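Local structure of succinate-semialdehyde dehydrogenase (Synechococcus sp., 4ITA) at residues 8-13 against 339-343. The protein probably oxidises succinic semialdehyde to succinate as a member of the aldehyde dehydrogenase family, and binds NADPH as cofactor. Sequence-based numbering, arbitrary orientation.
Sequences INPTTG and AGYFY. With EDO (1,2-ethanediol), chain G.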
loop_
_atom_site.group_PDB
_atom_site.type_symbol
_atom_site.label_atom_id
_atom_site.label_comp_id
_atom_site.label_asym_id
_atom_site.label_seq_id
_atom_site.Cartn_x
_atom_site.Cartn_y
_atom_site.Cartn_z
ATOM N N ILE A 8 -30.664 15.238 6.771
ATOM C CA ILE A 8 -31.730 15.665 5.880
ATOM C C ILE A 8 -32.385 14.412 5.322
ATOM O O ILE A 8 -31.760 13.652 4.578
ATOM C CB ILE A 8 -31.209 16.547 4.742
ATOM C CG1 ILE A 8 -30.493 17.773 5.313
ATOM C CG2 ILE A 8 -32.362 16.973 3.837
ATOM C CD1 ILE A 8 -29.807 18.640 4.273
ATOM N N ASN A 9 -33.632 14.177 5.715
ATOM C CA ASN A 9 -34.354 12.966 5.334
ATOM C C ASN A 9 -34.646 12.963 3.834
ATOM O O ASN A 9 -35.411 13.794 3.354
ATOM C CB ASN A 9 -35.657 12.881 6.134
ATOM C CG ASN A 9 -36.346 11.537 6.005
ATOM O OD1 ASN A 9 -36.258 10.874 4.972
ATOM N ND2 ASN A 9 -37.048 11.130 7.055
ATOM N N PRO A 10 -34.044 12.024 3.082
ATOM C CA PRO A 10 -34.205 12.046 1.622
ATOM C C PRO A 10 -35.589 11.616 1.144
ATOM O O PRO A 10 -35.905 11.830 -0.024
ATOM C CB PRO A 10 -33.143 11.050 1.142
ATOM C CG PRO A 10 -33.019 10.077 2.271
ATOM C CD PRO A 10 -33.161 10.926 3.522
ATOM N N THR A 11 -36.396 11.024 2.019
ATOM C CA THR A 11 -37.762 10.654 1.660
ATOM C C THR A 11 -38.679 11.879 1.634
ATOM O O THR A 11 -39.615 11.947 0.832
ATOM C CB THR A 11 -38.301 9.560 2.608
ATOM O OG1 THR A 11 -37.480 8.395 2.478
ATOM C CG2 THR A 11 -39.745 9.185 2.274
ATOM N N THR A 12 -38.389 12.862 2.483
ATOM C CA THR A 12 -39.235 14.044 2.601
ATOM C C THR A 12 -38.533 15.329 2.176
ATOM O O THR A 12 -39.189 16.326 1.859
ATOM C CB THR A 12 -39.724 14.223 4.041
ATOM O OG1 THR A 12 -38.593 14.390 4.905
ATOM C CG2 THR A 12 -40.537 13.026 4.490
ATOM N N GLY A 13 -37.204 15.319 2.184
ATOM C CA GLY A 13 -36.439 16.528 1.921
ATOM C C GLY A 13 -36.298 17.416 3.149
ATOM O O GLY A 13 -35.696 18.490 3.082
ATOM N N ALA A 339 -42.429 14.214 -3.484
ATOM C CA ALA A 339 -41.502 14.633 -2.444
ATOM C C ALA A 339 -40.408 13.589 -2.258
ATOM O O ALA A 339 -40.657 12.389 -2.362
ATOM C CB ALA A 339 -42.242 14.859 -1.134
ATOM N N GLY A 340 -39.202 14.062 -1.978
ATOM C CA GLY A 340 -38.074 13.168 -1.786
ATOM C C GLY A 340 -37.294 12.972 -3.068
ATOM O O GLY A 340 -37.795 13.241 -4.162
ATOM N N TYR A 341 -36.068 12.483 -2.944
ATOM C CA TYR A 341 -35.152 12.428 -4.081
ATOM C C TYR A 341 -35.318 11.153 -4.915
ATOM O O TYR A 341 -34.357 10.410 -5.120
ATOM C CB TYR A 341 -33.703 12.558 -3.599
ATOM C CG TYR A 341 -33.472 13.678 -2.609
ATOM C CD1 TYR A 341 -33.999 14.947 -2.823
ATOM C CD2 TYR A 341 -32.740 13.458 -1.448
ATOM C CE1 TYR A 341 -33.790 15.968 -1.911
ATOM C CE2 TYR A 341 -32.528 14.469 -0.534
ATOM C CZ TYR A 341 -33.052 15.720 -0.771
ATOM O OH TYR A 341 -32.838 16.726 0.144
ATOM N N PHE A 342 -36.534 10.916 -5.403
ATOM C CA PHE A 342 -36.871 9.662 -6.065
ATOM C C PHE A 342 -36.504 9.646 -7.543
ATOM O O PHE A 342 -36.844 10.565 -8.294
ATOM C CB PHE A 342 -38.359 9.343 -5.888
ATOM C CG PHE A 342 -38.714 8.844 -4.513
ATOM C CD1 PHE A 342 -39.133 9.722 -3.521
ATOM C CD2 PHE A 342 -38.638 7.493 -4.216
ATOM C CE1 PHE A 342 -39.460 9.259 -2.257
ATOM C CE2 PHE A 342 -38.957 7.022 -2.957
ATOM C CZ PHE A 342 -39.373 7.908 -1.974
ATOM N N TYR A 343 -35.800 8.590 -7.938
ATOM C CA TYR A 343 -35.493 8.302 -9.337
ATOM C C TYR A 343 -35.848 6.838 -9.598
ATOM O O TYR A 343 -35.481 5.963 -8.816
ATOM C CB TYR A 343 -34.011 8.558 -9.629
ATOM C CG TYR A 343 -33.725 8.735 -11.099
ATOM C CD1 TYR A 343 -33.768 9.993 -11.683
ATOM C CD2 TYR A 343 -33.435 7.650 -11.909
ATOM C CE1 TYR A 343 -33.528 10.170 -13.028
ATOM C CE2 TYR A 343 -33.195 7.815 -13.264
ATOM C CZ TYR A 343 -33.240 9.076 -13.815
ATOM O OH TYR A 343 -32.994 9.234 -15.158
HETATM C C1 EDO G . -36.672 16.956 -4.384
HETATM O O1 EDO G . -36.686 15.988 -5.442
HETATM C C2 EDO G . -37.999 16.908 -3.632
HETATM O O2 EDO G . -39.052 16.659 -4.570
#
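Tyr341 N donates to Pro10 O at 3.0 Å with an N-H...O angle of 155°, while Gly340 CA lies 3.1 Å from that same oxygen. A beta carbon on Gly340 would run into the carbonyl oxygens of Pro10 and Thr11, and at the backbone angles of Gly340 it would also be jammed against the carbonyl oxygen of Ala339. With CG anti to its own carbonyl carbon (chi1 -47°), the Tyr341 ring reaches back along Pro10: CD2 is 3.6 Å from Pro10 CB, and Pro10 O lies over one face. At the far end of the ring, Tyr341 OH meets Ile8 CG2 at 3.7 Å, the two side chains crossing at about a right angle. The contact joins the turn between strands 6-8 and 15-18 of the N-terminal hairpin to the loop linking antiparallel strands 328-331 and 346-349 at one margin of the seven-stranded sheet. Within the 8-13 turn, Asn9 OD1 accepts from Thr11 N at 3.0 Å, which makes an Asx turn. Replacing Tyr341 by alanine would probably leave Pro10 CB without the ring it packs on and Ile8 CG2 without the hydroxyl it meets. Phe342 turns the edge of its ring to Thr11 O, 4.1 Å from CE1, and Arg338 makes a cation-pi contact with this ring.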